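Local coordinates for protein peptidoglycan-N-acetylglucosamine deacetylase BC_1960 (Bacillus cereus, PDB 4L1G) that catalyses the zinc-dependent removal of acetyl groups from N-acetylglucosamine residues of cell-wall peptidoglycan, and also acts on soluble chitin substrates and N-acetylchitooligomers, at residues D93-H98 with K241-L246; F104-E109 with N116-I121; D144-Q149 with K181-Q186. All coordinates share one frame; numbering follows the deposited sequence.

Contact 1: D93-H98 with K241-L246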
loop_
_atom_site.group_PDB
_atom_site.type_symbol
_atom_site.label_atom_id
_atom_site.label_comp_id
_atom_site.label_asym_id
_atom_site.label_seq_id
_atom_site.Cartn_x
_atom_site.Cartn_y
_atom_site.Cartn_z
ATOM N N ASP A 93 -10.286 11.572 -4.212
ATOM C CA ASP A 93 -11.250 12.608 -3.861
ATOM C C ASP A 93 -11.677 12.493 -2.401
ATOM O O ASP A 93 -11.746 13.492 -1.684
ATOM C CB ASP A 93 -12.479 12.536 -4.773
ATOM C CG ASP A 93 -12.164 12.923 -6.208
ATOM O OD1 ASP A 93 -12.840 12.414 -7.129
ATOM O OD2 ASP A 93 -11.237 13.736 -6.417
ATOM N N LYS A 94 -11.958 11.272 -1.963
ATOM C CA LYS A 94 -12.376 11.051 -0.584
ATOM C C LYS A 94 -11.245 11.285 0.419
ATOM O O LYS A 94 -11.479 11.814 1.505
ATOM C CB LYS A 94 -12.995 9.664 -0.414
ATOM C CG LYS A 94 -14.347 9.538 -1.099
ATOM C CD LYS A 94 -15.105 8.312 -0.634
ATOM C CE LYS A 94 -16.461 8.228 -1.314
ATOM N NZ LYS A 94 -17.266 9.458 -1.096
ATOM N N LEU A 95 -10.026 10.901 0.051
ATOM C CA LEU A 95 -8.867 11.174 0.896
ATOM C C LEU A 95 -8.647 12.681 1.014
ATOM O O LEU A 95 -8.284 13.186 2.077
ATOM C CB LEU A 95 -7.610 10.502 0.341
ATOM C CG LEU A 95 -7.566 8.972 0.319
ATOM C CD1 LEU A 95 -6.277 8.494 -0.330
ATOM C CD2 LEU A 95 -7.713 8.386 1.718
ATOM N N LYS A 96 -8.880 13.386 -0.087
ATOM C CA LYS A 96 -8.733 14.836 -0.134
ATOM C C LYS A 96 -9.722 15.530 0.801
ATOM O O LYS A 96 -9.349 16.419 1.564
ATOM C CB LYS A 96 -8.938 15.336 -1.566
ATOM C CG LYS A 96 -8.725 16.826 -1.750
ATOM C CD LYS A 96 -7.297 17.217 -1.414
ATOM C CE LYS A 96 -7.008 18.655 -1.809
ATOM N NZ LYS A 96 -5.617 19.050 -1.446
ATOM N N GLN A 97 -10.982 15.112 0.742
ATOM C CA GLN A 97 -12.038 15.750 1.521
ATOM C C GLN A 97 -11.987 15.397 3.007
ATOM O O GLN A 97 -12.717 15.975 3.812
ATOM C CB GLN A 97 -13.412 15.426 0.929
ATOM C CG GLN A 97 -13.655 16.067 -0.430
ATOM C CD GLN A 97 -13.610 17.587 -0.376
ATOM O OE1 GLN A 97 -14.115 18.201 0.564
ATOM N NE2 GLN A 97 -12.996 18.199 -1.384
ATOM N N HIS A 98 -11.124 14.451 3.366
ATOM C CA HIS A 98 -10.924 14.096 4.766
ATOM C C HIS A 98 -9.553 14.539 5.266
ATOM O O HIS A 98 -9.170 14.226 6.394
ATOM C CB HIS A 98 -11.105 12.592 4.982
ATOM C CG HIS A 98 -12.530 12.141 4.916
ATOM N ND1 HIS A 98 -13.110 11.668 3.759
ATOM C CD2 HIS A 98 -13.494 12.095 5.867
ATOM C CE1 HIS A 98 -14.368 11.347 3.999
ATOM N NE2 HIS A 98 -14.627 11.597 5.269
ATOM N N LYS A 241 -16.743 6.563 6.357
ATOM C CA LYS A 241 -17.054 6.147 7.721
ATOM C C LYS A 241 -15.789 5.828 8.508
ATOM O O LYS A 241 -15.654 6.215 9.669
ATOM C CB LYS A 241 -17.975 4.926 7.714
ATOM C CG LYS A 241 -19.387 5.200 7.226
ATOM C CD LYS A 241 -20.204 3.920 7.206
ATOM C CE LYS A 241 -21.643 4.180 6.805
ATOM N NZ LYS A 241 -22.361 4.987 7.827
ATOM N N ILE A 242 -14.867 5.118 7.865
ATOM C CA ILE A 242 -13.633 4.672 8.506
ATOM C C ILE A 242 -12.807 5.831 9.053
ATOM O O ILE A 242 -12.366 5.806 10.203
ATOM C CB ILE A 242 -12.765 3.854 7.527
ATOM C CG1 ILE A 242 -13.401 2.487 7.265
ATOM C CG2 ILE A 242 -11.356 3.682 8.066
ATOM C CD1 ILE A 242 -12.672 1.671 6.222
ATOM N N ILE A 243 -12.613 6.850 8.225
ATOM C CA ILE A 243 -11.755 7.972 8.590
ATOM C C ILE A 243 -12.259 8.791 9.790
ATOM O O ILE A 243 -11.518 8.969 10.758
ATOM C CB ILE A 243 -11.434 8.869 7.370
ATOM C CG1 ILE A 243 -10.656 8.067 6.322
ATOM C CG2 ILE A 243 -10.652 10.099 7.796
ATOM C CD1 ILE A 243 -10.409 8.817 5.030
ATOM N N PRO A 244 -13.516 9.280 9.747
ATOM C CA PRO A 244 -13.942 10.065 10.912
ATOM C C PRO A 244 -14.115 9.229 12.182
ATOM O O PRO A 244 -13.841 9.730 13.274
ATOM C CB PRO A 244 -15.286 10.652 10.468
ATOM C CG PRO A 244 -15.788 9.709 9.442
ATOM C CD PRO A 244 -14.571 9.216 8.717
ATOM N N GLN A 245 -14.553 7.980 12.047
ATOM C CA GLN A 245 -14.748 7.126 13.219
ATOM C C GLN A 245 -13.437 6.791 13.928
ATOM O O GLN A 245 -13.399 6.685 15.153
ATOM C CB GLN A 245 -15.513 5.847 12.860
ATOM C CG GLN A 245 -17.003 6.065 12.630
ATOM C CD GLN A 245 -17.759 4.770 12.385
ATOM O OE1 GLN A 245 -17.323 3.696 12.797
ATOM N NE2 GLN A 245 -18.897 4.869 11.708
ATOM N N LEU A 246 -12.364 6.630 13.160
ATOM C CA LEU A 246 -11.049 6.397 13.749
ATOM C C LEU A 246 -10.485 7.680 14.354
ATOM O O LEU A 246 -9.874 7.654 15.424
ATOM C CB LEU A 246 -10.077 5.809 12.720
ATOM C CG LEU A 246 -10.110 4.284 12.581
ATOM C CD1 LEU A 246 -9.262 3.810 11.408
ATOM C CD2 LEU A 246 -9.657 3.618 13.878
#
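On the outer helical layer of the TIM-barrel-like deacetylase domain, the C-terminal end of helix 89-97 meets helix 233-248 where His98 packs against Ile243. Ile243 straddles the first carbon of the histidine side chain: its CG2 and its CD1 each lie 3.8 Å from His98 CB. The same two methyls spread over the neighbouring part of the ring, CD1 at 3.9 Å from His98 CG and CG2 at 4.0 Å from His98 CD2, meeting the imidazole obliquely. The far side of the ring brings NE2 to 4.2 Å from Pro244 CD.

What fixes the rotation of the imidazole is a bond back to its own helix. With CG beside the backbone N (chi1 -73°), His98 ND1 turns toward the last helical turn and donates to Lys94 O at 2.8 Å, with an N-H...O angle of 162°. The carbonyl oxygen lies almost in the ring plane. It also receives a weak bond from His98 N, so it is engaged twice as the helix ends.

Both helices lie within the NodB homology domain and pack on strand 74-80. Nearer that strand, Leu95 CD2 reaches Ile243 CD1 at 4.3 Å, and both side chains rest on Leu77. Pro244 has no N-H to give to the preceding turn, which goes with the kink in helix 233-248 here. At the periphery, Lys94 forms a salt bridge with Asp240, and His98 O accepts a hydrogen bond from Lys247.

Contact 2: F104-E109 with N116-I121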
loop_
_atom_site.group_PDB
_atom_site.type_symbol
_atom_site.label_atom_id
_atom_site.label_comp_id
_atom_site.label_asym_id
_atom_site.label_seq_id
_atom_site.Cartn_x
_atom_site.Cartn_y
_atom_site.Cartn_z
ATOM N N PHE A 104 0.083 4.325 -1.876
ATOM C CA PHE A 104 -0.418 3.554 -3.008
ATOM C C PHE A 104 0.631 2.600 -3.574
ATOM O O PHE A 104 1.656 3.032 -4.104
ATOM C CB PHE A 104 -0.915 4.487 -4.115
ATOM C CG PHE A 104 -2.173 5.225 -3.767
ATOM C CD1 PHE A 104 -2.135 6.346 -2.952
ATOM C CD2 PHE A 104 -3.395 4.805 -4.263
ATOM C CE1 PHE A 104 -3.295 7.030 -2.632
ATOM C CE2 PHE A 104 -4.559 5.484 -3.947
ATOM C CZ PHE A 104 -4.509 6.599 -3.131
ATOM N N PHE A 105 0.370 1.303 -3.460
ATOM C CA PHE A 105 1.238 0.304 -4.064
ATOM C C PHE A 105 0.766 0.009 -5.483
ATOM O O PHE A 105 -0.216 -0.705 -5.690
ATOM C CB PHE A 105 1.280 -0.968 -3.215
ATOM C CG PHE A 105 2.067 -0.814 -1.944
ATOM C CD1 PHE A 105 1.424 -0.603 -0.735
ATOM C CD2 PHE A 105 3.452 -0.862 -1.963
ATOM C CE1 PHE A 105 2.148 -0.453 0.436
ATOM C CE2 PHE A 105 4.183 -0.715 -0.797
ATOM C CZ PHE A 105 3.529 -0.510 0.406
ATOM N N LEU A 106 1.470 0.576 -6.456
ATOM C CA LEU A 106 1.030 0.530 -7.845
ATOM C C LEU A 106 1.671 -0.606 -8.636
ATOM O O LEU A 106 2.847 -0.915 -8.454
ATOM C CB LEU A 106 1.327 1.863 -8.534
ATOM C CG LEU A 106 0.795 3.126 -7.851
ATOM C CD1 LEU A 106 1.198 4.363 -8.643
ATOM C CD2 LEU A 106 -0.715 3.060 -7.668
ATOM N N LEU A 107 0.882 -1.224 -9.511
ATOM C CA LEU A 107 1.397 -2.219 -10.443
ATOM C C LEU A 107 2.071 -1.514 -11.611
ATOM O O LEU A 107 1.564 -0.510 -12.115
ATOM C CB LEU A 107 0.268 -3.116 -10.958
ATOM C CG LEU A 107 -0.305 -4.118 -9.955
ATOM C CD1 LEU A 107 -1.586 -4.742 -10.477
ATOM C CD2 LEU A 107 0.722 -5.191 -9.651
ATOM N N GLY A 108 3.218 -2.038 -12.032
ATOM C CA GLY A 108 3.957 -1.462 -13.142
ATOM C C GLY A 108 3.156 -1.401 -14.429
ATOM O O GLY A 108 3.197 -0.399 -15.144
ATOM N N GLU A 109 2.415 -2.466 -14.720
ATOM C CA GLU A 109 1.653 -2.549 -15.963
ATOM C C GLU A 109 0.486 -1.563 -15.992
ATOM O O GLU A 109 0.117 -1.060 -17.052
ATOM C CB GLU A 109 1.159 -3.979 -16.209
ATOM C CG GLU A 109 0.125 -4.471 -15.210
ATOM C CD GLU A 109 -0.194 -5.946 -15.374
ATOM O OE1 GLU A 109 0.370 -6.580 -16.291
ATOM O OE2 GLU A 109 -1.007 -6.472 -14.584
ATOM N N ASN A 116 -0.863 9.395 -16.149
ATOM C CA ASN A 116 -1.242 10.673 -15.554
ATOM C C ASN A 116 -1.843 10.538 -14.156
ATOM O O ASN A 116 -1.691 11.425 -13.316
ATOM C CB ASN A 116 -2.203 11.423 -16.476
ATOM C CG ASN A 116 -3.401 10.585 -16.878
ATOM O OD1 ASN A 116 -3.305 9.364 -16.997
ATOM N ND2 ASN A 116 -4.536 11.241 -17.092
ATOM N N ILE A 117 -2.527 9.425 -13.914
ATOM C CA ILE A 117 -3.134 9.173 -12.614
ATOM C C ILE A 117 -2.044 8.879 -11.587
ATOM O O ILE A 117 -2.174 9.222 -10.414
ATOM C CB ILE A 117 -4.157 8.024 -12.690
ATOM C CG1 ILE A 117 -5.230 8.358 -13.727
ATOM C CG2 ILE A 117 -4.796 7.767 -11.334
ATOM C CD1 ILE A 117 -6.323 7.327 -13.834
ATOM N N VAL A 118 -0.962 8.260 -12.047
ATOM C CA VAL A 118 0.219 8.064 -11.215
ATOM C C VAL A 118 0.785 9.424 -10.821
ATOM O O VAL A 118 1.196 9.631 -9.676
ATOM C CB VAL A 118 1.307 7.268 -11.959
ATOM C CG1 VAL A 118 2.510 7.038 -11.057
ATOM C CG2 VAL A 118 0.751 5.943 -12.458
ATOM N N LYS A 119 0.795 10.350 -11.778
ATOM C CA LYS A 119 1.272 11.705 -11.529
ATOM C C LYS A 119 0.362 12.443 -10.550
ATOM O O LYS A 119 0.838 13.221 -9.725
ATOM C CB LYS A 119 1.391 12.495 -12.839
ATOM C CG LYS A 119 2.444 11.958 -13.804
ATOM C CD LYS A 119 2.509 12.798 -15.075
ATOM C CE LYS A 119 3.606 12.317 -16.011
ATOM N NZ LYS A 119 3.647 13.102 -17.282
ATOM N N ARG A 120 -0.943 12.197 -10.642
ATOM C CA ARG A 120 -1.903 12.851 -9.757
ATOM C C ARG A 120 -1.713 12.421 -8.304
ATOM O O ARG A 120 -1.767 13.248 -7.394
ATOM C CB ARG A 120 -3.343 12.577 -10.199
ATOM C CG ARG A 120 -4.368 13.327 -9.363
ATOM C CD ARG A 120 -5.802 12.912 -9.661
ATOM N NE ARG A 120 -6.708 13.424 -8.633
ATOM C CZ ARG A 120 -8.001 13.123 -8.540
ATOM N NH1 ARG A 120 -8.563 12.304 -9.419
ATOM N NH2 ARG A 120 -8.731 13.642 -7.561
ATOM N N ILE A 121 -1.494 11.124 -8.099
ATOM C CA ILE A 121 -1.241 10.565 -6.775
ATOM C C ILE A 121 -0.062 11.261 -6.102
ATOM O O ILE A 121 -0.140 11.660 -4.941
ATOM C CB ILE A 121 -0.941 9.051 -6.859
ATOM C CG1 ILE A 121 -2.161 8.288 -7.381
ATOM C CG2 ILE A 121 -0.508 8.509 -5.503
ATOM C CD1 ILE A 121 -1.898 6.817 -7.640
#
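Phe104 presents its ring to Ile121, which overlaps the CG-CD1 side with both of its branches. Ile121 CG2 touches Phe104 CD1 at 3.7 Å, while Ile121 CD1 sits over one face, 4.2 Å from Phe104 CG. The isoleucine can do this because its CG1-CD1 arm is extended (chi2 173°) and carries the terminal methyl well away from the helix, toward the strand.

That same methyl has a second neighbour. Leu106 and Ile121 reach toward each other tip to tip, with Leu106 CD2 at 3.9 Å from Ile121 CD1; this one methyl touches both the phenylalanine ring and the leucine. Leu106 CD1 is 4.1 Å from Ile121 CD1 and also meets Val118, about one helical turn before Ile121: Val118 CG1 lies 3.8 Å from it and Val118 CG2 4.2 Å. All four side chains are buried, and the interface between them is wholly apolar.

Phe104 and Leu106 share one side of the strand, as residues two apart in an extended chain do, and they match Ile121 and Val118 in reverse order. This follows from the helix running back against the strand: the axes of strand 104-106 and helix 116-121 make 157° and come within 11.1 Å.

The two segments form part of a beta-alpha-beta crossover, in which helices 108-113 and 115-123 link strand 103-106 to its parallel neighbour 127-130. Ile128 of that next strand touches Leu106, Val118 and Ile121. Helix 89-97 closes in on Phe104 through Leu92 and Leu95, while Leu157 and Leu160 of helix 143-161 cover Leu106 and Val118.

Contact 3: D144-Q149 with K181-Q186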
loop_
_atom_site.group_PDB
_atom_site.type_symbol
_atom_site.label_atom_id
_atom_site.label_comp_id
_atom_site.label_asym_id
_atom_site.label_seq_id
_atom_site.Cartn_x
_atom_site.Cartn_y
_atom_site.Cartn_z
ATOM N N ASP A 144 15.795 -13.908 -10.828
ATOM C CA ASP A 144 15.871 -13.041 -12.003
ATOM C C ASP A 144 14.526 -12.400 -12.324
ATOM O O ASP A 144 14.455 -11.206 -12.604
ATOM C CB ASP A 144 16.387 -13.806 -13.223
ATOM C CG ASP A 144 17.853 -14.165 -13.107
ATOM O OD1 ASP A 144 18.305 -15.060 -13.852
ATOM O OD2 ASP A 144 18.552 -13.554 -12.269
ATOM N N GLU A 145 13.466 -13.199 -12.285
ATOM C CA GLU A 145 12.123 -12.693 -12.542
ATOM C C GLU A 145 11.668 -11.731 -11.449
ATOM O O GLU A 145 11.101 -10.678 -11.738
ATOM C CB GLU A 145 11.128 -13.847 -12.685
ATOM C CG GLU A 145 9.664 -13.416 -12.740
ATOM C CD GLU A 145 9.301 -12.652 -14.006
ATOM O OE1 GLU A 145 8.153 -12.167 -14.090
ATOM O OE2 GLU A 145 10.151 -12.540 -14.917
ATOM N N TYR A 146 11.922 -12.099 -10.197
ATOM C CA TYR A 146 11.599 -11.247 -9.057
ATOM C C TYR A 146 12.264 -9.878 -9.173
ATOM O O TYR A 146 11.601 -8.846 -9.081
ATOM C CB TYR A 146 12.018 -11.928 -7.756
ATOM C CG TYR A 146 12.176 -10.987 -6.580
ATOM C CD1 TYR A 146 11.072 -10.396 -5.983
ATOM C CD2 TYR A 146 13.432 -10.704 -6.059
ATOM C CE1 TYR A 146 11.213 -9.541 -4.907
ATOM C CE2 TYR A 146 13.583 -9.852 -4.985
ATOM C CZ TYR A 146 12.471 -9.274 -4.411
ATOM O OH TYR A 146 12.619 -8.426 -3.338
ATOM N N ARG A 147 13.576 -9.879 -9.388
ATOM C CA ARG A 147 14.331 -8.640 -9.516
ATOM C C ARG A 147 13.884 -7.832 -10.731
ATOM O O ARG A 147 13.810 -6.604 -10.673
ATOM C CB ARG A 147 15.832 -8.930 -9.561
ATOM C CG ARG A 147 16.356 -9.487 -8.247
ATOM C CD ARG A 147 17.774 -10.017 -8.356
ATOM N NE ARG A 147 18.219 -10.584 -7.084
ATOM C CZ ARG A 147 19.368 -11.232 -6.911
ATOM N NH1 ARG A 147 20.197 -11.402 -7.931
ATOM N NH2 ARG A 147 19.687 -11.713 -5.717
ATOM N N ASN A 148 13.570 -8.526 -11.819
ATOM C CA ASN A 148 13.045 -7.875 -13.015
ATOM C C ASN A 148 11.703 -7.192 -12.752
ATOM O O ASN A 148 11.475 -6.070 -13.198
ATOM C CB ASN A 148 12.905 -8.881 -14.158
ATOM C CG ASN A 148 12.599 -8.214 -15.486
ATOM O OD1 ASN A 148 13.143 -7.155 -15.802
ATOM N ND2 ASN A 148 11.720 -8.830 -16.270
ATOM N N GLN A 149 10.822 -7.880 -12.027
ATOM C CA GLN A 149 9.513 -7.335 -11.671
ATOM C C GLN A 149 9.650 -6.033 -10.888
ATOM O O GLN A 149 8.969 -5.047 -11.173
ATOM C CB GLN A 149 8.711 -8.347 -10.845
ATOM C CG GLN A 149 8.164 -9.528 -11.637
ATOM C CD GLN A 149 6.883 -9.200 -12.382
ATOM O OE1 GLN A 149 6.136 -8.301 -11.993
ATOM N NE2 GLN A 149 6.622 -9.931 -13.459
ATOM N N LYS A 181 15.891 -10.526 1.447
ATOM C CA LYS A 181 17.291 -10.212 1.715
ATOM C C LYS A 181 17.857 -9.270 0.658
ATOM O O LYS A 181 18.541 -8.301 0.985
ATOM C CB LYS A 181 18.118 -11.497 1.786
ATOM C CG LYS A 181 19.614 -11.281 1.948
ATOM C CD LYS A 181 20.331 -12.609 2.143
ATOM C CE LYS A 181 21.844 -12.452 2.080
ATOM N NZ LYS A 181 22.324 -12.071 0.718
ATOM N N TRP A 182 17.565 -9.557 -0.607
ATOM C CA TRP A 182 17.997 -8.700 -1.707
ATOM C C TRP A 182 17.402 -7.298 -1.593
ATOM O O TRP A 182 18.105 -6.305 -1.770
ATOM C CB TRP A 182 17.627 -9.323 -3.055
ATOM C CG TRP A 182 18.028 -8.486 -4.237
ATOM C CD1 TRP A 182 19.264 -8.425 -4.818
ATOM C CD2 TRP A 182 17.190 -7.595 -4.984
ATOM N NE1 TRP A 182 19.247 -7.548 -5.878
ATOM C CE2 TRP A 182 17.985 -7.028 -6.003
ATOM C CE3 TRP A 182 15.846 -7.221 -4.889
ATOM C CZ2 TRP A 182 17.479 -6.108 -6.919
ATOM C CZ3 TRP A 182 15.345 -6.307 -5.801
ATOM C CH2 TRP A 182 16.161 -5.761 -6.802
ATOM N N ALA A 183 16.110 -7.225 -1.292
ATOM C CA ALA A 183 15.421 -5.944 -1.153
ATOM C C ALA A 183 16.016 -5.090 -0.036
ATOM O O ALA A 183 16.198 -3.879 -0.194
ATOM C CB ALA A 183 13.937 -6.165 -0.915
ATOM N N THR A 184 16.313 -5.727 1.092
ATOM C CA THR A 184 16.952 -5.044 2.211
ATOM C C THR A 184 18.317 -4.492 1.801
ATOM O O THR A 184 18.651 -3.346 2.108
ATOM C CB THR A 184 17.128 -5.988 3.416
ATOM O OG1 THR A 184 15.860 -6.546 3.776
ATOM C CG2 THR A 184 17.702 -5.235 4.612
ATOM N N GLU A 185 19.096 -5.310 1.099
ATOM C CA GLU A 185 20.419 -4.902 0.634
ATOM C C GLU A 185 20.334 -3.757 -0.371
ATOM O O GLU A 185 21.250 -2.945 -0.477
ATOM C CB GLU A 185 21.167 -6.088 0.022
ATOM C CG GLU A 185 21.564 -7.153 1.032
ATOM C CD GLU A 185 22.134 -8.397 0.380
ATOM O OE1 GLU A 185 22.614 -9.284 1.118
ATOM O OE2 GLU A 185 22.100 -8.492 -0.869
ATOM N N GLN A 186 19.225 -3.696 -1.098
ATOM C CA GLN A 186 19.030 -2.663 -2.108
ATOM C C GLN A 186 18.332 -1.429 -1.545
ATOM O O GLN A 186 17.861 -0.580 -2.300
ATOM C CB GLN A 186 18.248 -3.221 -3.298
ATOM C CG GLN A 186 19.006 -4.279 -4.078
ATOM C CD GLN A 186 20.277 -3.736 -4.696
ATOM O OE1 GLN A 186 20.304 -2.613 -5.199
ATOM N NE2 GLN A 186 21.342 -4.528 -4.656
#
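Arg147 lies across the indole of Trp182, its extended chain tracking over one face of the bicyclic ring. Arg147 CG stands above the six-membered ring of Trp182, 3.7 Å from its centroid and almost on the normal, a CH-pi contact. Further along, the guanidinium stacks over the five-membered ring, its plane 26° from the indole. Arg147 CZ is 4.0 Å from that ring's centroid, an off-centre cation-pi contact, and Arg147 NE comes to 3.3 Å from Trp182 CD1. Arg147 NE also lies near Trp182 NE1, but both are donors and they are not bonded. Gln186 CG packs on the opposite face of the indole, toward its rim.

The pairing joins helices 143-161 and 177-185 at the periphery of the barrel-like NodB homology domain; their short segments run at 40° with axes 11.8 Å apart, and these large side chains span the gap.

Tyr146 approaches at the six-membered end, its ring steeply inclined to the indole at 77°. With Tyr146 CG anti to its own backbone N, the phenol reaches across: Tyr146 CE2 touches Trp182 CE3 at 3.5 Å, and Tyr146 OH rests 3.6 Å from Ala183 CB. The hydroxyl makes a weak hydrogen bond to Gln179 O.

Overall arrangement
All three contacts lie within the NodB homology domain. Along the chain, contact 1 closes a long loop inside which contact 2 and then contact 3 follow in series. Contacts 1 and 2 have centres about 21 Å apart yet touch: Asp93 OD2 forms a 2.8 Å salt bridge with Arg120 NH2, and Leu95 CD1 packs on Phe104 CZ at 3.8 Å, linking helix 89-97 to helix 115-123 and strand 103-106. Contacts 2 and 3, also about 21 Å apart between centres, do not touch, though helix 143-161 borders both. Contacts 1 and 3, centres about 35 Å apart, join outer helices on opposite sides of the domain, while contact 2 lies buried, its Leu106 side chain about 6 Å from that of the zinc ligand His131.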